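Local atomic coordinates of 373aa long hypothetical citrate synthase (Sulfolobus tokodaii, PDB entry 1VGP), a protein that is a putative member of the citrate synthase family, a largely helical protein that assembles here as two subunits. Residues 45-50 with 176-181; 61-66 with 113-118. All coordinates share one frame; numbering follows the deposited sequence.

In the fold
Helix 43-52 is the element that ties the two contacts together. In contact 1 its inner flank meets the loop 176-181, and all the touching residues are buried, the contact's centre lying about 11 Å from that of the chain. Contact 2 lies farther out, its centre about 20 Å from that of the chain, where helix 58-70 meets the start of helix 113-135 and the cover is partial. The two centres are about 14 Å apart, and Tyr48 and Phe64 bring them into touch. Both are apolar, but contact 1 uses branched aliphatic residues and one serine, whereas contact 2 sets aromatic rings against isoleucine ends. Along the chain, contact 2 is nested within the loop closed by contact 1.

Contact 1. Residues 45-50 with 176-181; sequences EVSYLI and LHIDHE
Ile178 reaches from the loop 176-181 to helix 43-52 and is clasped there by Val46, Ser47 and Ile50. Its two branches divide the work. CG1 stands anti to the carbonyl carbon (chi1 -77°) and carries CD1 to the first turn of the segment, where Ile178 CD1 lies 3.6 Å from Val46 CG1 and 3.9 Å from Ser47 OG. The other branch, CG2, meets the methyl end of Ile50, CD1 of which comes from one turn farther along the helix. A beta-branched isoleucine suits this place because it offers two separate arms to residues spaced i and i+4. Ser47 is small enough to let the methyl come close, and its hydroxyl is hydrogen-bonded back to the carbonyl of Phe43, so a polar atom is accommodated within the buried helix flank. Tyr29 of strand 26-29 packs on Val46, Ile50 and Ile178 alike, and Val337 of helix 327-346 adds to the wall beside Ser47 and Ile178. Beyond this apolar patch the loop turns polar: OD2 of Asp179 is hydrogen-bonded to Thr18 and His342, and NE2 of His180 to Tyr257. Glu181, at the far end, is partly exposed and poorly ordered; it takes a weak hydrogen bond from His180 ND1 and touches His254 and Arg255. Helix and loop therefore meet through dispersion and the exclusion of water, while the hydrogen bonds of Asp179 and of His180 NE2 go to other parts of the chain.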
loop_
_atom_site.group_PDB
_atom_site.type_symbol
_atom_site.label_atom_id
_atom_site.label_comp_id
_atom_site.label_asym_id
_atom_site.label_seq_id
_atom_site.Cartn_x
_atom_site.Cartn_y
_atom_site.Cartn_z
ATOM N N GLU A 45 -26.829 0.318 7.486
ATOM C CA GLU A 45 -27.464 -0.857 6.906
ATOM C C GLU A 45 -26.781 -1.274 5.613
ATOM O O GLU A 45 -26.528 -2.462 5.401
ATOM C CB GLU A 45 -28.947 -0.602 6.641
ATOM C CG GLU A 45 -29.626 -1.762 5.941
ATOM C CD GLU A 45 -31.123 -1.605 5.864
ATOM O OE1 GLU A 45 -31.594 -0.992 4.881
ATOM O OE2 GLU A 45 -31.826 -2.090 6.780
ATOM N N VAL A 46 -26.478 -0.307 4.749
ATOM C CA VAL A 46 -25.798 -0.606 3.486
ATOM C C VAL A 46 -24.408 -1.206 3.698
ATOM O O VAL A 46 -23.984 -2.098 2.952
ATOM C CB VAL A 46 -25.662 0.656 2.609
ATOM C CG1 VAL A 46 -24.826 0.347 1.387
ATOM C CG2 VAL A 46 -27.046 1.150 2.199
ATOM N N SER A 47 -23.702 -0.729 4.715
ATOM C CA SER A 47 -22.401 -1.288 5.055
ATOM C C SER A 47 -22.500 -2.761 5.459
ATOM O O SER A 47 -21.686 -3.590 5.030
ATOM C CB SER A 47 -21.759 -0.479 6.181
ATOM O OG SER A 47 -21.425 0.823 5.726
ATOM N N TYR A 48 -23.492 -3.084 6.282
ATOM C CA TYR A 48 -23.737 -4.465 6.686
ATOM C C TYR A 48 -24.070 -5.327 5.467
ATOM O O TYR A 48 -23.549 -6.434 5.313
ATOM C CB TYR A 48 -24.897 -4.510 7.690
ATOM C CG TYR A 48 -25.158 -5.877 8.290
ATOM C CD1 TYR A 48 -25.740 -6.902 7.533
ATOM C CD2 TYR A 48 -24.802 -6.153 9.607
ATOM C CE1 TYR A 48 -25.953 -8.174 8.077
ATOM C CE2 TYR A 48 -25.009 -7.415 10.161
ATOM C CZ TYR A 48 -25.581 -8.425 9.392
ATOM O OH TYR A 48 -25.730 -9.690 9.937
ATOM N N LEU A 49 -24.946 -4.814 4.607
ATOM C CA LEU A 49 -25.303 -5.507 3.379
ATOM C C LEU A 49 -24.037 -5.892 2.639
ATOM O O LEU A 49 -23.875 -7.020 2.170
ATOM C CB LEU A 49 -26.154 -4.598 2.487
ATOM C CG LEU A 49 -26.517 -5.141 1.104
ATOM C CD1 LEU A 49 -27.355 -6.420 1.230
ATOM C CD2 LEU A 49 -27.266 -4.074 0.337
ATOM N N ILE A 50 -23.130 -4.934 2.541
ATOM C CA ILE A 50 -21.988 -5.082 1.669
ATOM C C ILE A 50 -20.928 -5.953 2.320
ATOM O O ILE A 50 -20.317 -6.778 1.647
ATOM C CB ILE A 50 -21.449 -3.688 1.266
ATOM C CG1 ILE A 50 -22.127 -3.281 -0.042
ATOM C CG2 ILE A 50 -19.937 -3.703 1.097
ATOM C CD1 ILE A 50 -21.742 -1.933 -0.547
ATOM N N LEU A 176 -23.429 6.184 -1.714
ATOM C CA LEU A 176 -23.092 6.191 -3.131
ATOM C C LEU A 176 -21.609 5.943 -3.415
ATOM O O LEU A 176 -21.236 5.683 -4.558
ATOM C CB LEU A 176 -23.502 7.520 -3.769
ATOM C CG LEU A 176 -24.984 7.886 -3.742
ATOM C CD1 LEU A 176 -25.181 9.240 -4.411
ATOM C CD2 LEU A 176 -25.796 6.813 -4.438
ATOM N N HIS A 177 -20.764 6.023 -2.390
ATOM C CA HIS A 177 -19.325 5.843 -2.590
ATOM C C HIS A 177 -18.720 4.592 -1.946
ATOM O O HIS A 177 -17.522 4.362 -2.052
ATOM C CB HIS A 177 -18.567 7.075 -2.092
ATOM C CG HIS A 177 -18.659 8.253 -3.007
ATOM N ND1 HIS A 177 -19.692 9.162 -2.947
ATOM C CD2 HIS A 177 -17.847 8.673 -4.006
ATOM C CE1 HIS A 177 -19.515 10.093 -3.867
ATOM N NE2 HIS A 177 -18.402 9.819 -4.521
ATOM N N ILE A 178 -19.545 3.784 -1.288
ATOM C CA ILE A 178 -19.031 2.636 -0.554
ATOM C C ILE A 178 -18.216 1.688 -1.453
ATOM O O ILE A 178 -17.091 1.308 -1.110
ATOM C CB ILE A 178 -20.186 1.891 0.143
ATOM C CG1 ILE A 178 -20.594 2.673 1.394
ATOM C CG2 ILE A 178 -19.781 0.474 0.521
ATOM C CD1 ILE A 178 -21.833 2.139 2.101
ATOM N N ASP A 179 -18.767 1.321 -2.608
ATOM C CA ASP A 179 -18.028 0.506 -3.564
ATOM C C ASP A 179 -18.410 0.793 -5.014
ATOM O O ASP A 179 -19.442 1.395 -5.274
ATOM C CB ASP A 179 -18.238 -0.977 -3.259
ATOM C CG ASP A 179 -17.228 -1.854 -3.956
ATOM O OD1 ASP A 179 -16.026 -1.507 -3.932
ATOM O OD2 ASP A 179 -17.628 -2.894 -4.526
ATOM N N HIS A 180 -17.572 0.360 -5.951
ATOM C CA HIS A 180 -17.842 0.516 -7.377
ATOM C C HIS A 180 -17.001 -0.475 -8.173
ATOM O O HIS A 180 -16.743 -1.576 -7.691
ATOM C CB HIS A 180 -17.545 1.951 -7.822
ATOM C CG HIS A 180 -18.433 2.442 -8.920
ATOM N ND1 HIS A 180 -17.938 2.959 -10.097
ATOM C CD2 HIS A 180 -19.782 2.484 -9.027
ATOM C CE1 HIS A 180 -18.942 3.292 -10.885
ATOM N NE2 HIS A 180 -20.072 3.012 -10.261
ATOM N N GLU A 181 -16.561 -0.125 -9.377
ATOM C CA GLU A 181 -15.831 -1.085 -10.207
ATOM C C GLU A 181 -14.399 -1.333 -9.713
ATOM O O GLU A 181 -13.730 -0.412 -9.235
ATOM C CB GLU A 181 -15.789 -0.634 -11.675
ATOM C CG GLU A 181 -14.735 0.416 -11.973
ATOM C CD GLU A 181 -15.073 1.769 -11.360
ATOM O OE1 GLU A 181 -16.007 2.428 -11.866
ATOM O OE2 GLU A 181 -14.413 2.173 -10.375
#

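Contact 2. Residues 61-66 with 113-118; sequences LNWFQE and TDIKGI
Trp63 and Phe64, neighbours on helix 58-70, present their rings to Ile115 and Ile118 in the first turns of helix 113-135. The methyl CD1 of Ile115 comes up to the edge of the indole, near the ring plane, lying 3.6 Å from Trp63 CZ2 and 3.8 Å from Trp63 CH2. The two side chains run at about a right angle, and the slender end of the isoleucine abuts the rim of the six-membered ring. Beside them the CD1 end of Ile118 meets the Phe64 ring obliquely, in a modelled approach too close to be trusted in detail. Both aromatic side chains have CG anti to the backbone N (chi1 168° for Trp63, 179° for Phe64), which carries their rings out toward the other helix although neither CB points straight at it. Long flat groups suit this place, since even the nearest CA atoms, those of Phe64 and Ile118, are 8.3 Å apart.

The pairing joins two helices in the largely helical fold expected of the citrate synthase family, with helix 43-52 as third partner. Tyr48 of that helix meets Phe64 edge-to-face, Leu51 lies against both Phe64 and Ile118, and Tyr52 packs on Trp63. Tyr52 also reaches the start of helix 113-135, where its hydroxyl is hydrogen-bonded to OD2 of the buried Asp114. Farther along helix 58-70, Lys67 touches Ile115 and Ile118, and Leu68 adds an apolar neighbour to Ile118.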
loop_
_atom_site.group_PDB
_atom_site.type_symbol
_atom_site.label_atom_id
_atom_site.label_comp_id
_atom_site.label_asym_id
_atom_site.label_seq_id
_atom_site.Cartn_x
_atom_site.Cartn_y
_atom_site.Cartn_z
ATOM N N LEU A 61 -28.575 -5.777 12.704
ATOM C CA LEU A 61 -28.225 -4.374 12.514
ATOM C C LEU A 61 -27.961 -3.674 13.844
ATOM O O LEU A 61 -27.110 -2.787 13.939
ATOM C CB LEU A 61 -29.342 -3.632 11.773
ATOM C CG LEU A 61 -29.090 -2.132 11.564
ATOM C CD1 LEU A 61 -27.898 -1.944 10.642
ATOM C CD2 LEU A 61 -30.316 -1.473 10.977
ATOM N N ASN A 62 -28.707 -4.067 14.869
ATOM C CA ASN A 62 -28.588 -3.426 16.169
ATOM C C ASN A 62 -27.215 -3.752 16.744
ATOM O O ASN A 62 -26.549 -2.888 17.318
ATOM C CB ASN A 62 -29.685 -3.929 17.102
ATOM C CG ASN A 62 -30.434 -2.798 17.772
ATOM O OD1 ASN A 62 -30.847 -1.839 17.112
ATOM N ND2 ASN A 62 -30.615 -2.897 19.088
ATOM N N TRP A 63 -26.797 -5.004 16.578
ATOM C CA TRP A 63 -25.451 -5.403 16.924
ATOM C C TRP A 63 -24.440 -4.618 16.101
ATOM O O TRP A 63 -23.386 -4.223 16.601
ATOM C CB TRP A 63 -25.258 -6.897 16.665
ATOM C CG TRP A 63 -23.820 -7.313 16.726
ATOM C CD1 TRP A 63 -23.089 -7.577 17.847
ATOM C CD2 TRP A 63 -22.930 -7.472 15.625
ATOM N NE1 TRP A 63 -21.801 -7.895 17.513
ATOM C CE2 TRP A 63 -21.672 -7.842 16.142
ATOM C CE3 TRP A 63 -23.069 -7.350 14.234
ATOM C CZ2 TRP A 63 -20.559 -8.081 15.339
ATOM C CZ3 TRP A 63 -21.965 -7.587 13.427
ATOM C CH2 TRP A 63 -20.729 -7.953 13.981
ATOM N N PHE A 64 -24.767 -4.399 14.833
ATOM C CA PHE A 64 -23.795 -3.886 13.883
ATOM C C PHE A 64 -23.493 -2.421 14.133
ATOM O O PHE A 64 -22.335 -2.018 14.200
ATOM C CB PHE A 64 -24.292 -4.064 12.448
ATOM C CG PHE A 64 -23.343 -3.529 11.421
ATOM C CD1 PHE A 64 -22.169 -4.208 11.122
ATOM C CD2 PHE A 64 -23.604 -2.325 10.773
ATOM C CE1 PHE A 64 -21.264 -3.696 10.197
ATOM C CE2 PHE A 64 -22.703 -1.803 9.846
ATOM C CZ PHE A 64 -21.532 -2.490 9.558
ATOM N N GLN A 65 -24.534 -1.612 14.271
ATOM C CA GLN A 65 -24.322 -0.201 14.549
ATOM C C GLN A 65 -23.930 0.019 15.997
ATOM O O GLN A 65 -23.590 1.127 16.387
ATOM C CB GLN A 65 -25.570 0.614 14.206
ATOM C CG GLN A 65 -26.857 0.095 14.796
ATOM C CD GLN A 65 -28.079 0.577 14.034
ATOM O OE1 GLN A 65 -29.183 0.610 14.574
ATOM N NE2 GLN A 65 -27.886 0.953 12.773
ATOM N N GLU A 66 -23.971 -1.033 16.798
ATOM C CA GLU A 66 -23.455 -0.946 18.158
ATOM C C GLU A 66 -21.928 -0.937 18.107
ATOM O O GLU A 66 -21.283 -0.095 18.727
ATOM C CB GLU A 66 -23.969 -2.140 18.972
ATOM C CG GLU A 66 -23.039 -2.636 20.074
ATOM C CD GLU A 66 -23.791 -3.192 21.280
ATOM O OE1 GLU A 66 -24.863 -3.821 21.079
ATOM O OE2 GLU A 66 -23.313 -3.000 22.421
ATOM N N THR A 113 -11.440 -10.589 11.194
ATOM C CA THR A 113 -11.113 -9.507 10.280
ATOM C C THR A 113 -12.287 -8.557 9.981
ATOM O O THR A 113 -12.069 -7.398 9.637
ATOM C CB THR A 113 -10.505 -10.066 8.955
ATOM O OG1 THR A 113 -10.889 -9.237 7.856
ATOM C CG2 THR A 113 -10.971 -11.498 8.706
ATOM N N ASP A 114 -13.529 -9.019 10.129
ATOM C CA ASP A 114 -14.680 -8.126 9.939
ATOM C C ASP A 114 -14.900 -7.185 11.125
ATOM O O ASP A 114 -15.244 -6.019 10.941
ATOM C CB ASP A 114 -15.957 -8.927 9.672
ATOM C CG ASP A 114 -16.351 -9.809 10.834
ATOM O OD1 ASP A 114 -15.477 -10.544 11.319
ATOM O OD2 ASP A 114 -17.529 -9.772 11.255
ATOM N N ILE A 115 -14.698 -7.693 12.336
ATOM C CA ILE A 115 -14.742 -6.859 13.534
ATOM C C ILE A 115 -13.664 -5.786 13.503
ATOM O O ILE A 115 -13.943 -4.611 13.735
ATOM C CB ILE A 115 -14.548 -7.695 14.809
ATOM C CG1 ILE A 115 -15.620 -8.779 14.891
ATOM C CG2 ILE A 115 -14.600 -6.798 16.029
ATOM C CD1 ILE A 115 -17.023 -8.247 14.921
ATOM N N LYS A 116 -12.432 -6.205 13.232
ATOM C CA LYS A 116 -11.335 -5.289 12.956
ATOM C C LYS A 116 -11.769 -4.280 11.882
ATOM O O LYS A 116 -11.504 -3.083 11.987
ATOM C CB LYS A 116 -10.125 -6.100 12.477
ATOM C CG LYS A 116 -8.798 -5.363 12.438
ATOM C CD LYS A 116 -8.264 -5.043 13.834
ATOM C CE LYS A 116 -7.847 -6.292 14.605
ATOM N NZ LYS A 116 -7.222 -7.301 13.715
ATOM N N GLY A 117 -12.461 -4.767 10.857
ATOM C CA GLY A 117 -12.979 -3.876 9.829
ATOM C C GLY A 117 -13.964 -2.821 10.317
ATOM O O GLY A 117 -13.819 -1.650 9.967
ATOM N N ILE A 118 -14.963 -3.227 11.104
ATOM C CA ILE A 118 -15.933 -2.285 11.652
ATOM C C ILE A 118 -15.228 -1.113 12.315
ATOM O O ILE A 118 -15.488 0.052 12.001
ATOM C CB ILE A 118 -16.817 -2.915 12.737
ATOM C CG1 ILE A 118 -17.379 -4.261 12.268
ATOM C CG2 ILE A 118 -17.918 -1.946 13.115
ATOM C CD1 ILE A 118 -18.227 -4.182 11.047
#